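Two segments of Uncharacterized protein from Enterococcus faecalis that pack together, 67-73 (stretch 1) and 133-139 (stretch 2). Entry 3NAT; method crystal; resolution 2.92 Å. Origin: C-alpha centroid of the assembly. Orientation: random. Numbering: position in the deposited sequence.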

# COMPACT_ATOMS: atom_id res chain seq x y z
N GLU A 67 -28.30 2.97 -2.63
CA GLU A 67 -27.32 1.95 -2.29
C GLU A 67 -25.95 2.59 -2.22
O GLU A 67 -25.58 3.39 -3.08
CB GLU A 67 -27.32 0.84 -3.33
CG GLU A 67 -25.96 0.19 -3.54
CD GLU A 67 -26.06 -1.15 -4.23
OE1 GLU A 67 -27.13 -1.43 -4.81
OE2 GLU A 67 -25.08 -1.92 -4.19
N PHE A 68 -25.20 2.27 -1.18
CA PHE A 68 -23.85 2.78 -1.07
C PHE A 68 -22.88 1.62 -0.94
O PHE A 68 -23.03 0.78 -0.07
CB PHE A 68 -23.72 3.71 0.13
CG PHE A 68 -22.35 4.27 0.30
CD1 PHE A 68 -22.06 5.54 -0.13
CD2 PHE A 68 -21.34 3.52 0.88
CE1 PHE A 68 -20.80 6.07 0.02
CE2 PHE A 68 -20.08 4.03 1.03
CZ PHE A 68 -19.81 5.32 0.61
N GLU A 69 -21.89 1.58 -1.82
CA GLU A 69 -20.93 0.48 -1.79
C GLU A 69 -19.52 0.99 -1.55
O GLU A 69 -19.16 2.08 -1.98
CB GLU A 69 -20.99 -0.31 -3.08
CG GLU A 69 -19.99 -1.44 -3.13
CD GLU A 69 -20.11 -2.27 -4.39
OE1 GLU A 69 -19.42 -1.94 -5.38
OE2 GLU A 69 -20.89 -3.25 -4.38
N ASP A 70 -18.73 0.20 -0.83
CA ASP A 70 -17.33 0.52 -0.61
C ASP A 70 -16.51 -0.76 -0.44
O ASP A 70 -17.06 -1.86 -0.44
CB ASP A 70 -17.16 1.43 0.61
CG ASP A 70 -15.99 2.38 0.47
OD1 ASP A 70 -15.02 2.04 -0.25
OD2 ASP A 70 -16.03 3.47 1.08
N GLY A 71 -15.20 -0.61 -0.32
CA GLY A 71 -14.32 -1.75 -0.20
C GLY A 71 -13.09 -1.50 0.66
O GLY A 71 -12.55 -0.38 0.70
N LEU A 72 -12.67 -2.56 1.36
CA LEU A 72 -11.50 -2.54 2.23
C LEU A 72 -10.51 -3.59 1.74
O LEU A 72 -10.86 -4.75 1.59
CB LEU A 72 -11.92 -2.82 3.67
CG LEU A 72 -12.93 -1.84 4.28
CD1 LEU A 72 -14.34 -2.17 3.84
CD2 LEU A 72 -12.84 -1.86 5.79
N LEU A 73 -9.26 -3.20 1.51
CA LEU A 73 -8.32 -4.08 0.82
C LEU A 73 -7.15 -4.61 1.64
O LEU A 73 -6.52 -3.88 2.40
CB LEU A 73 -7.77 -3.38 -0.42
CG LEU A 73 -7.01 -4.27 -1.40
CD1 LEU A 73 -7.99 -5.17 -2.15
CD2 LEU A 73 -6.24 -3.40 -2.38
N VAL A 133 -22.48 15.92 2.63
CA VAL A 133 -21.95 14.68 2.06
C VAL A 133 -22.11 13.48 2.98
O VAL A 133 -22.23 13.64 4.20
CB VAL A 133 -20.48 14.84 1.66
CG1 VAL A 133 -19.78 15.84 2.58
CG2 VAL A 133 -19.77 13.50 1.64
N PHE A 134 -22.15 12.30 2.39
CA PHE A 134 -22.10 11.05 3.15
C PHE A 134 -20.99 10.11 2.67
O PHE A 134 -20.87 9.82 1.48
CB PHE A 134 -23.42 10.28 3.11
CG PHE A 134 -23.29 8.89 3.67
CD1 PHE A 134 -23.57 8.64 5.00
CD2 PHE A 134 -22.84 7.85 2.87
CE1 PHE A 134 -23.43 7.38 5.52
CE2 PHE A 134 -22.70 6.58 3.38
CZ PHE A 134 -22.99 6.34 4.71
N GLU A 135 -20.20 9.64 3.62
CA GLU A 135 -19.22 8.61 3.36
C GLU A 135 -18.98 7.79 4.61
O GLU A 135 -19.61 8.01 5.65
CB GLU A 135 -17.91 9.23 2.86
CG GLU A 135 -17.28 10.25 3.79
CD GLU A 135 -16.06 10.93 3.16
OE1 GLU A 135 -15.67 12.02 3.65
OE2 GLU A 135 -15.49 10.38 2.19
N LEU A 136 -18.07 6.84 4.50
CA LEU A 136 -17.70 5.98 5.62
C LEU A 136 -16.40 6.49 6.22
O LEU A 136 -15.52 6.98 5.50
CB LEU A 136 -17.52 4.56 5.12
CG LEU A 136 -18.60 3.55 5.48
CD1 LEU A 136 -19.94 4.21 5.65
CD2 LEU A 136 -18.65 2.44 4.44
N HIS A 137 -16.27 6.38 7.53
CA HIS A 137 -15.09 6.91 8.20
C HIS A 137 -14.28 5.82 8.88
O HIS A 137 -14.76 5.15 9.78
CB HIS A 137 -15.48 8.00 9.18
CG HIS A 137 -16.27 9.11 8.56
ND1 HIS A 137 -15.69 10.04 7.72
CD2 HIS A 137 -17.58 9.41 8.62
CE1 HIS A 137 -16.63 10.88 7.30
NE2 HIS A 137 -17.78 10.52 7.84
N TRP A 138 -13.05 5.66 8.42
CA TRP A 138 -12.15 4.69 9.01
C TRP A 138 -11.04 5.43 9.75
O TRP A 138 -10.10 5.92 9.14
CB TRP A 138 -11.57 3.80 7.91
CG TRP A 138 -10.70 2.73 8.44
CD1 TRP A 138 -9.39 2.84 8.79
CD2 TRP A 138 -11.08 1.38 8.68
NE1 TRP A 138 -8.92 1.63 9.24
CE2 TRP A 138 -9.94 0.72 9.18
CE3 TRP A 138 -12.26 0.66 8.53
CZ2 TRP A 138 -9.96 -0.63 9.53
CZ3 TRP A 138 -12.27 -0.68 8.87
CH2 TRP A 138 -11.13 -1.31 9.36
N GLU A 139 -11.18 5.51 11.07
CA GLU A 139 -10.18 6.15 11.92
C GLU A 139 -9.18 5.13 12.42
O GLU A 139 -9.47 4.35 13.32
CB GLU A 139 -10.85 6.79 13.14
CG GLU A 139 -11.79 7.92 12.80
CD GLU A 139 -11.05 9.19 12.45
OE1 GLU A 139 -9.87 9.31 12.82
OE2 GLU A 139 -11.66 10.06 11.79
O HOH W 1 -16.64 5.89 2.33

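Residues 67-73 form part of a longer β-strand, while 133-139 is an extended segment without regular secondary structure that runs in nearly the same direction, 15° apart end to end. The two backbones do not pair. The CA atoms of Phe68 and Glu135 are 8.7 Å apart, those of Asp70 and Leu136 8.3 Å, and those of Leu72 and Trp138 9.9 Å, distances too great for the direct peptide hydrogen bonds of a sheet. No direct hydrogen bond of any kind crosses the interface; side chains and one water fill the gap, burying 262 Å² in all. The strand imposes a simple rhythm: Phe68, Asp70 and Leu72 point their CA-to-CB bonds toward the other stretch, whereas Glu69 points away and keeps its carboxylate clear of the apolar contact.

Phe68 has the largest area covered, 73 Å². With chi1 in the t rotamer, its ring reaches across the gap to the partner segment. There it meets Phe134 in an edge-to-face pair: the edge of Phe134 is directed at the face of Phe68, the planes stand at 87°, and the ring centroids lie 5.1 Å apart. The closest atoms are Phe68 CD1 and Phe134 CE2, at 3.7 Å. This geometry suits two aromatic rings because the slightly positive hydrogens on the rim of one approach the electron-rich π surface of the other. Although the CA-to-CB bond of Phe134 points sideways, the end of its side chain comes nearer and brings that edge into place. Phe68 also passes the backbone of Glu135, with CZ 4.3 Å from Glu135 CA; the end of the Glu135 side chain leads away.

Leu136, with 47 Å² covered, links this aromatic pair to the middle of the interface. Its CD2 methyl lies 4.0 Å from Phe68 CE2, an apolar contact, and 4.2 Å from Asp70 CB, so that it meets the aliphatic carbon of an otherwise polar residue. A single methyl, CD2, touches both neighbours, and an apolar side chain suits that place between a ring and an aliphatic carbon. Its backbone has a separate role. A water accepts a hydrogen bond from Leu136 N at 2.8 Å and donates one to Asp70 OD2, also at 2.8 Å, thereby bridging two groups too far apart to bond directly. The other carboxylate oxygen, Asp70 OD1, accepts a hydrogen bond from Gly71 N at 2.7 Å. Aspartate thus serves both its own strand and the water bridge, satisfying polar groups beside a largely apolar contact.

Leu72, with 40 Å² covered, continues the packing further along the strand. Its CD2 methyl comes to 3.3 Å from Trp138 CZ3, a tight contact, shorter than the usual spacing of a methyl and an aromatic carbon, to be read with the 2.92 Å resolution in mind. Leucine supplies an aliphatic methyl and tryptophan the carbon side of its indole, a pairing that relies on van der Waals contact and exclusion of water.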